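Local coordinates for fatty acid CoA ligase (PDB 6SQ8), which belongs to the ANL superfamily of AMP-binding enzymes and here holds adenosine monophosphate and 1-ethanoyl-9H-pyrido[3,4-b]indole-3-carboxylic acid in its pocket, at residues A[297-300]-A[304-307]; A[178-183]-A[352-357]; A[43-48]-A[120-125]. One frame throughout, in Å; residues are numbered along the deposited sequence.

Interaction 1. Residues A[297-300]-A[304-307]; sequences YGTQ and FIAA. With EQ2 (1-ethanoyl-9~{H}-pyrido[3,4-b]indole-3-carboxylic acid), chain F; AMP (adenosine monophosphate), chain G.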
loop_
_atom_site.group_PDB
_atom_site.type_symbol
_atom_site.label_atom_id
_atom_site.label_comp_id
_atom_site.label_asym_id
_atom_site.label_seq_id
_atom_site.Cartn_x
_atom_site.Cartn_y
_atom_site.Cartn_z
ATOM N N TYR A 297 -0.337 1.414 8.607
ATOM C CA TYR A 297 0.424 2.519 8.056
ATOM C C TYR A 297 1.803 1.994 7.658
ATOM O O TYR A 297 2.487 1.341 8.436
ATOM C CB TYR A 297 0.510 3.654 9.079
ATOM C CG TYR A 297 1.607 4.673 8.877
ATOM C CD1 TYR A 297 1.763 5.338 7.667
ATOM C CD2 TYR A 297 2.471 5.010 9.919
ATOM C CE1 TYR A 297 2.747 6.302 7.492
ATOM C CE2 TYR A 297 3.456 5.971 9.762
ATOM C CZ TYR A 297 3.590 6.624 8.545
ATOM O OH TYR A 297 4.556 7.567 8.393
ATOM N N GLY A 298 2.188 2.298 6.426
ATOM C CA GLY A 298 3.524 2.074 5.921
ATOM C C GLY A 298 3.827 3.025 4.784
ATOM O O GLY A 298 2.992 3.850 4.424
ATOM N N THR A 299 5.051 2.935 4.265
ATOM C CA THR A 299 5.481 3.648 3.067
ATOM C C THR A 299 6.243 2.655 2.202
ATOM O O THR A 299 6.579 1.575 2.653
ATOM C CB THR A 299 6.307 4.891 3.410
ATOM O OG1 THR A 299 7.666 4.524 3.635
ATOM C CG2 THR A 299 5.773 5.636 4.620
ATOM N N GLN A 300 6.496 3.032 0.953
ATOM C CA GLN A 300 7.241 2.202 0.012
ATOM C C GLN A 300 8.647 1.994 0.570
ATOM O O GLN A 300 9.164 0.883 0.521
ATOM C CB GLN A 300 7.282 2.839 -1.378
ATOM C CG GLN A 300 6.011 2.618 -2.183
ATOM C CD GLN A 300 6.104 1.442 -3.124
ATOM O OE1 GLN A 300 6.439 0.293 -2.764
ATOM N NE2 GLN A 300 5.799 1.751 -4.371
ATOM N N PHE A 304 5.990 -1.766 6.576
ATOM C CA PHE A 304 5.074 -1.638 7.700
ATOM C C PHE A 304 5.679 -0.772 8.816
ATOM O O PHE A 304 6.831 -0.990 9.202
ATOM C CB PHE A 304 4.769 -3.017 8.277
ATOM C CG PHE A 304 3.952 -3.926 7.395
ATOM C CD1 PHE A 304 2.700 -3.541 6.938
ATOM C CD2 PHE A 304 4.404 -5.189 7.064
ATOM C CE1 PHE A 304 1.939 -4.378 6.138
ATOM C CE2 PHE A 304 3.635 -6.033 6.279
ATOM C CZ PHE A 304 2.404 -5.626 5.817
ATOM N N ILE A 305 4.883 0.165 9.360
ATOM C CA ILE A 305 5.323 1.007 10.474
ATOM C C ILE A 305 4.419 0.834 11.702
ATOM O O ILE A 305 4.914 0.600 12.809
ATOM C CB ILE A 305 5.407 2.481 10.057
ATOM C CG1 ILE A 305 6.416 2.686 8.929
ATOM C CG2 ILE A 305 5.723 3.345 11.274
ATOM C CD1 ILE A 305 6.390 4.097 8.357
ATOM N N ALA A 306 3.106 1.007 11.526
ATOM C CA ALA A 306 2.190 1.007 12.673
ATOM C C ALA A 306 0.833 0.414 12.294
ATOM O O ALA A 306 0.496 0.297 11.119
ATOM C CB ALA A 306 2.019 2.406 13.180
ATOM N N ALA A 307 0.087 0.018 13.329
ATOM C CA ALA A 307 -1.260 -0.475 13.157
ATOM C C ALA A 307 -2.159 0.021 14.293
ATOM O O ALA A 307 -1.720 0.259 15.396
ATOM C CB ALA A 307 -1.265 -1.979 13.054
HETATM C C1 EQ2 F . 0.912 -1.337 5.509
HETATM C C2 EQ2 F . 0.605 -0.327 4.459
HETATM O O1 EQ2 F . -0.492 0.200 4.445
HETATM C C3 EQ2 F . 1.627 -0.014 3.399
HETATM N N1 EQ2 F . 1.448 1.120 2.709
HETATM C C4 EQ2 F . 2.304 1.455 1.731
HETATM C C5 EQ2 F . 2.020 2.726 0.961
HETATM O O2 EQ2 F . 1.047 3.426 1.314
HETATM O O3 EQ2 F . 2.770 2.948 -0.006
HETATM C C6 EQ2 F . 3.391 0.662 1.385
HETATM C C7 EQ2 F . 3.606 -0.514 2.080
HETATM C C8 EQ2 F . 4.599 -1.553 2.025
HETATM C C9 EQ2 F . 5.730 -1.790 1.248
HETATM C C10 EQ2 F . 6.476 -2.925 1.483
HETATM C C11 EQ2 F . 6.114 -3.829 2.478
HETATM C C12 EQ2 F . 5.013 -3.622 3.273
HETATM C C13 EQ2 F . 4.260 -2.475 3.032
HETATM N N2 EQ2 F . 3.114 -2.039 3.670
HETATM C C14 EQ2 F . 2.710 -0.861 3.110
HETATM P P AMP G . 4.026 6.008 -0.754
HETATM O O1P AMP G . 4.560 4.658 -0.368
HETATM O O2P AMP G . 5.075 7.129 -0.772
HETATM O O3P AMP G . 3.186 5.910 -2.009
HETATM O "O5'" AMP G . 2.965 6.339 0.452
HETATM C "C5'" AMP G . 3.294 6.708 1.807
HETATM C "C4'" AMP G . 2.370 7.790 2.358
HETATM O "O4'" AMP G . 0.998 7.427 2.319
HETATM C "C3'" AMP G . 2.631 8.056 3.814
HETATM O "O3'" AMP G . 3.575 9.088 3.836
HETATM C "C2'" AMP G . 1.299 8.446 4.451
HETATM O "O2'" AMP G . 1.008 9.858 4.574
HETATM C "C1'" AMP G . 0.292 7.803 3.513
HETATM N N9 AMP G . -0.312 6.630 4.200
HETATM C C8 AMP G . -0.091 5.317 3.960
HETATM N N7 AMP G . -0.831 4.547 4.804
HETATM C C5 AMP G . -1.531 5.385 5.601
HETATM C C6 AMP G . -2.499 5.251 6.718
HETATM N N6 AMP G . -2.894 4.050 7.155
HETATM N N1 AMP G . -2.981 6.383 7.264
HETATM C C2 AMP G . -2.593 7.612 6.824
HETATM N N3 AMP G . -1.712 7.823 5.820
HETATM C C4 AMP G . -1.174 6.760 5.191
#
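Tyr297 O is gripped twice from the neighbouring strand: Ile305 N donates at 2.8 Å, lying in the carbonyl plane, and Ala306 N donates at 3.2 Å, tilted somewhat from it. Returning the bond, Tyr297 N reaches Ala306 O at 2.9 Å with a nearly straight N-H (165°). Because two residues face one, the register slips by a step before Gly298 pairs with Phe304. The Tyr297 CG stands anti to the backbone N (chi1 161°), which swings the ring beside Ile305; the Ile305 CD1 methyl lies over one face, 4.1 Å from the Tyr297 centroid, as a CH-pi contact, while the CB methyl of Ala306 sits at its edge. Its OH is hydrogen-bonded to Asp380 OD2, which is also hydrogen-bonded to AMP. Thr299 OG1 is satisfied by the backbone N of Ala302. Gln300 N, just past the strand, donates to AMP O1P at 2.9 Å, though the N-H bends to 137°. EQ2 comes in over the Phe304 ring, its C12 standing 4.0 Å above the ring plane. The arrangement is a classic beta bulge in an antiparallel hairpin, here lining the AMP and EQ2 pockets of an AMP-binding enzyme.

Interaction 2. Residues A[178-183]-A[352-357]; sequences MSACVD and RSPMTM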
loop_
_atom_site.group_PDB
_atom_site.type_symbol
_atom_site.label_atom_id
_atom_site.label_comp_id
_atom_site.label_asym_id
_atom_site.label_seq_id
_atom_site.Cartn_x
_atom_site.Cartn_y
_atom_site.Cartn_z
ATOM N N MET A 178 11.922 -8.489 3.885
ATOM C CA MET A 178 10.660 -9.147 3.520
ATOM C C MET A 178 10.344 -10.269 4.514
ATOM O O MET A 178 9.170 -10.533 4.794
ATOM C CB MET A 178 10.687 -9.736 2.104
ATOM C CG MET A 178 10.627 -8.671 1.013
ATOM S SD MET A 178 9.471 -7.316 1.385
ATOM C CE MET A 178 8.730 -7.113 -0.234
ATOM N N SER A 179 11.389 -10.919 5.044
ATOM C CA SER A 179 11.209 -11.919 6.089
ATOM C C SER A 179 10.666 -11.248 7.360
ATOM O O SER A 179 9.776 -11.799 8.020
ATOM C CB SER A 179 12.480 -12.676 6.377
ATOM O OG SER A 179 12.218 -13.807 7.208
ATOM N N ALA A 180 11.195 -10.064 7.701
ATOM C CA ALA A 180 10.747 -9.339 8.878
ATOM C C ALA A 180 9.263 -8.977 8.739
ATOM O O ALA A 180 8.528 -9.000 9.730
ATOM C CB ALA A 180 11.604 -8.105 9.096
ATOM N N CYS A 181 8.830 -8.668 7.510
ATOM C CA CYS A 181 7.444 -8.320 7.220
ATOM C C CYS A 181 6.509 -9.475 7.575
ATOM O O CYS A 181 5.382 -9.236 7.973
ATOM C CB CYS A 181 7.253 -7.938 5.760
ATOM S SG CYS A 181 8.000 -6.337 5.365
ATOM N N VAL A 182 6.972 -10.716 7.442
ATOM C CA VAL A 182 6.128 -11.852 7.823
ATOM C C VAL A 182 5.875 -11.794 9.335
ATOM O O VAL A 182 4.749 -11.993 9.805
ATOM C CB VAL A 182 6.724 -13.199 7.376
ATOM C CG1 VAL A 182 5.833 -14.365 7.771
ATOM C CG2 VAL A 182 6.988 -13.229 5.876
ATOM N N ASP A 183 6.929 -11.488 10.094
ATOM C CA ASP A 183 6.852 -11.453 11.566
ATOM C C ASP A 183 5.930 -10.304 12.011
ATOM O O ASP A 183 5.115 -10.466 12.931
ATOM C CB ASP A 183 8.246 -11.385 12.181
ATOM C CG ASP A 183 9.109 -12.602 11.868
ATOM O OD1 ASP A 183 8.680 -13.721 12.190
ATOM O OD2 ASP A 183 10.226 -12.404 11.306
ATOM N N ARG A 352 13.340 3.540 12.099
ATOM C CA ARG A 352 14.413 2.550 12.042
ATOM C C ARG A 352 13.778 1.192 12.343
ATOM O O ARG A 352 13.136 1.026 13.371
ATOM C CB ARG A 352 15.538 2.928 13.019
ATOM C CG ARG A 352 16.656 1.892 13.169
ATOM C CD ARG A 352 17.950 2.404 13.801
ATOM N NE ARG A 352 17.851 2.765 15.219
ATOM C CZ ARG A 352 18.863 3.166 16.006
ATOM N NH1 ARG A 352 20.060 3.427 15.496
ATOM N NH2 ARG A 352 18.667 3.297 17.311
ATOM N N SER A 353 13.938 0.237 11.423
ATOM C CA SER A 353 13.342 -1.093 11.579
ATOM C C SER A 353 14.014 -2.094 10.645
ATOM O O SER A 353 14.581 -1.710 9.624
ATOM C CB SER A 353 11.849 -1.064 11.335
ATOM O OG SER A 353 11.542 -1.368 9.979
ATOM N N PRO A 354 13.906 -3.407 10.945
ATOM C CA PRO A 354 14.358 -4.453 10.034
ATOM C C PRO A 354 13.593 -4.545 8.708
ATOM O O PRO A 354 13.953 -5.363 7.879
ATOM C CB PRO A 354 14.107 -5.761 10.806
ATOM C CG PRO A 354 13.019 -5.419 11.781
ATOM C CD PRO A 354 13.315 -3.975 12.164
ATOM N N MET A 355 12.540 -3.734 8.532
ATOM C CA MET A 355 11.692 -3.811 7.350
ATOM C C MET A 355 12.021 -2.690 6.366
ATOM O O MET A 355 11.520 -2.704 5.250
ATOM C CB MET A 355 10.215 -3.739 7.741
ATOM C CG MET A 355 9.735 -5.023 8.388
ATOM S SD MET A 355 8.039 -4.934 8.959
ATOM C CE MET A 355 8.223 -3.852 10.377
ATOM N N THR A 356 12.880 -1.737 6.744
ATOM C CA THR A 356 13.142 -0.590 5.873
ATOM C C THR A 356 13.970 -1.012 4.663
ATOM O O THR A 356 14.733 -1.987 4.719
ATOM C CB THR A 356 13.864 0.550 6.591
ATOM O OG1 THR A 356 15.146 0.085 7.022
ATOM C CG2 THR A 356 13.050 1.056 7.759
ATOM N N MET A 357 13.803 -0.231 3.590
ATOM C CA MET A 357 14.469 -0.400 2.313
ATOM C C MET A 357 15.984 -0.479 2.531
ATOM O O MET A 357 16.485 0.002 3.529
ATOM C CB MET A 357 14.141 0.762 1.361
ATOM C CG MET A 357 14.874 2.047 1.702
ATOM S SD MET A 357 14.648 3.472 0.608
ATOM C CE MET A 357 14.154 2.653 -0.903
#
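Ala180 and Cys181, on one side of helix 175-189, meet the loop residues Pro354 and Met355 through apolar packing alone, with no hydrogen bond across. The Ala180 methyl meets both loop residues: its CB lies 3.8 Å from Pro354 CB and 3.7 Å from Met355 CG, so it rests against both the proline ring and the methionine chain. The second kind of contact involves sulfur. Cys181 SG rests 3.7 Å from Met355 CG, the atom that Ala180 and Cys181 share, and 3.9 Å from Met355 SD. Met355 leaves its backbone with CG anti to the carbonyl carbon (chi1 -73°), runs extended to SD and bends there (chi3 -72°), which lays CG and SD alongside the helix.

Polar bonds within the loop fix its shape. Ser353 OG accepts from Met355 N at 2.9 Å, an ST turn, and a weak backbone bond from Thr356 N to Ser353 O closes a type I beta turn with Pro354 and Met355 at its two central corners. The turn thereby presents both residues to the helix.

Cys181 and Met355 also pack on Ala303 and Phe304 of strand 303-308, and Val329 touches Met355. The side chain of Cys181 is about 4 Å from the bound EQ2, which places this helix-to-turn packing at the edge of the EQ2 pocket, next to Ala303 and Phe304.

Interaction 3. Residues A[43-48]-A[120-125]; sequences TEAGIP and VPVVLS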
loop_
_atom_site.group_PDB
_atom_site.type_symbol
_atom_site.label_atom_id
_atom_site.label_comp_id
_atom_site.label_asym_id
_atom_site.label_seq_id
_atom_site.Cartn_x
_atom_site.Cartn_y
_atom_site.Cartn_z
ATOM N N THR A 43 15.456 -20.045 -15.105
ATOM C CA THR A 43 16.856 -20.432 -15.006
ATOM C C THR A 43 17.354 -20.773 -16.412
ATOM O O THR A 43 18.296 -20.136 -16.892
ATOM C CB THR A 43 17.044 -21.574 -13.992
ATOM O OG1 THR A 43 17.290 -20.992 -12.706
ATOM C CG2 THR A 43 18.159 -22.546 -14.323
ATOM N N GLU A 44 16.662 -21.720 -17.068
ATOM C CA GLU A 44 17.022 -22.244 -18.396
ATOM C C GLU A 44 17.047 -21.134 -19.445
ATOM O O GLU A 44 17.779 -21.235 -20.395
ATOM C CB GLU A 44 16.054 -23.329 -18.876
ATOM C CG GLU A 44 16.173 -24.652 -18.142
ATOM C CD GLU A 44 17.553 -25.272 -18.019
ATOM O OE1 GLU A 44 17.773 -26.013 -17.035
ATOM O OE2 GLU A 44 18.400 -24.982 -18.887
ATOM N N ALA A 45 16.241 -20.088 -19.276
ATOM C CA ALA A 45 16.134 -19.020 -20.266
ATOM C C ALA A 45 17.328 -18.062 -20.189
ATOM O O ALA A 45 17.386 -17.086 -20.950
ATOM C CB ALA A 45 14.831 -18.280 -20.078
ATOM N N GLY A 46 18.245 -18.291 -19.236
ATOM C CA GLY A 46 19.519 -17.558 -19.131
ATOM C C GLY A 46 19.451 -16.249 -18.341
ATOM O O GLY A 46 20.283 -15.361 -18.525
ATOM N N ILE A 47 18.436 -16.126 -17.481
ATOM C CA ILE A 47 18.285 -15.027 -16.546
ATOM C C ILE A 47 19.282 -15.239 -15.407
ATOM O O ILE A 47 19.152 -16.191 -14.635
ATOM C CB ILE A 47 16.835 -14.959 -16.036
ATOM C CG1 ILE A 47 15.814 -14.885 -17.176
ATOM C CG2 ILE A 47 16.675 -13.800 -15.068
ATOM C CD1 ILE A 47 14.376 -15.071 -16.746
ATOM N N PRO A 48 20.293 -14.350 -15.250
ATOM C CA PRO A 48 21.280 -14.484 -14.179
ATOM C C PRO A 48 20.850 -13.880 -12.838
ATOM O O PRO A 48 20.066 -12.930 -12.802
ATOM C CB PRO A 48 22.474 -13.704 -14.752
ATOM C CG PRO A 48 21.842 -12.594 -15.603
ATOM C CD PRO A 48 20.546 -13.185 -16.115
ATOM N N VAL A 120 14.646 -5.677 -24.141
ATOM C CA VAL A 120 14.793 -6.622 -23.030
ATOM C C VAL A 120 15.329 -7.945 -23.576
ATOM O O VAL A 120 14.791 -8.483 -24.534
ATOM C CB VAL A 120 13.448 -6.836 -22.302
ATOM C CG1 VAL A 120 13.388 -8.177 -21.568
ATOM C CG2 VAL A 120 13.099 -5.711 -21.353
ATOM N N PRO A 121 16.392 -8.526 -22.980
ATOM C CA PRO A 121 16.956 -9.794 -23.458
ATOM C C PRO A 121 15.960 -10.940 -23.710
ATOM O O PRO A 121 15.994 -11.565 -24.760
ATOM C CB PRO A 121 17.896 -10.203 -22.309
ATOM C CG PRO A 121 18.336 -8.878 -21.706
ATOM C CD PRO A 121 17.120 -7.980 -21.817
ATOM N N VAL A 122 15.101 -11.219 -22.731
ATOM C CA VAL A 122 14.244 -12.404 -22.741
ATOM C C VAL A 122 12.805 -11.945 -22.498
ATOM O O VAL A 122 12.545 -11.131 -21.633
ATOM C CB VAL A 122 14.691 -13.418 -21.671
ATOM C CG1 VAL A 122 13.909 -14.712 -21.727
ATOM C CG2 VAL A 122 16.187 -13.696 -21.745
ATOM N N VAL A 123 11.873 -12.478 -23.282
ATOM C CA VAL A 123 10.462 -12.142 -23.169
ATOM C C VAL A 123 9.681 -13.452 -23.075
ATOM O O VAL A 123 9.646 -14.199 -24.021
ATOM C CB VAL A 123 9.977 -11.264 -24.340
ATOM C CG1 VAL A 123 8.480 -11.066 -24.298
ATOM C CG2 VAL A 123 10.655 -9.901 -24.351
ATOM N N LEU A 124 9.067 -13.688 -21.911
ATOM C CA LEU A 124 8.376 -14.936 -21.562
ATOM C C LEU A 124 6.917 -14.655 -21.184
ATOM O O LEU A 124 6.563 -13.531 -20.796
ATOM C CB LEU A 124 9.114 -15.590 -20.400
ATOM C CG LEU A 124 10.614 -15.777 -20.601
ATOM C CD1 LEU A 124 11.288 -16.232 -19.321
ATOM C CD2 LEU A 124 10.898 -16.774 -21.706
ATOM N N SER A 125 6.062 -15.675 -21.304
ATOM C CA SER A 125 4.637 -15.506 -21.071
ATOM C C SER A 125 4.086 -16.707 -20.311
ATOM O O SER A 125 4.526 -17.832 -20.503
ATOM C CB SER A 125 3.898 -15.279 -22.360
ATOM O OG SER A 125 3.767 -16.493 -23.086
#
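Ala45, Ile47, Val122 and Leu124 meet without any aromatic ring or planar side chain among them; the flat group that takes part is the peptide carbonyl of Ala45, whose O lies 3.7 Å from Val122 CG2. The remaining contacts are between methyl groups. Ala45 CB points to the strand and meets Val122 CG1 at 4.0 Å, so the two branches of Val122 divide the alanine between them, one at its methyl and one at its carbonyl oxygen. Ala45 CB also lies 4.2 Å from Leu124 CD1. That methyl is shared, since Ile47 CD1 meets Leu124 CD1 tip to tip, likewise at 4.2 Å. Ile47 leaves its backbone at an angle to the strand, and its extended chain (chi2 169°) carries the end methyl toward Leu124.

Val122 and Leu124, two apart on strand 122-125, face the same side of the five-stranded parallel sheet, in which this strand lies between 98-103 and 133-134. Helix 28-44 ends against that face in a Schellman motif: Gly46 leaves the helical conformation with positive phi, and its N bonds back to Thr43 O at 3.0 Å. The turn that follows brings Ile47 round to the sheet, where its side chain also packs on Ala99 and Ala100 of strand 98-103. Leu42, in the last turns of the helix, touches both Ile47 and Leu124, and Arg149 NH2 is hydrogen-bonded to Ile47 O.

Interactions 1 and 2 are neighbours, their centres 10 Å apart, and they touch: Met355 CE packs 3.4 Å from Phe304 O, and Phe304 CE2 lies 4.0 Å from Cys181 O. They meet at strand 303-308, on which Cys181 and Met355 both pack. Along the chain interaction 2 encloses interaction 1. Interaction 1 is fully buried and held mainly by backbone hydrogen bonds, whereas interaction 2, partly buried, relies on methyl and sulfur packing. Interaction 3 lies apart, with nearest atoms about 20 Å from interaction 1 and about 17 Å from interaction 2. It shares no element with either, joining a different sheet to a helix end near the periphery by apolar packing, with no hydrogen bond across.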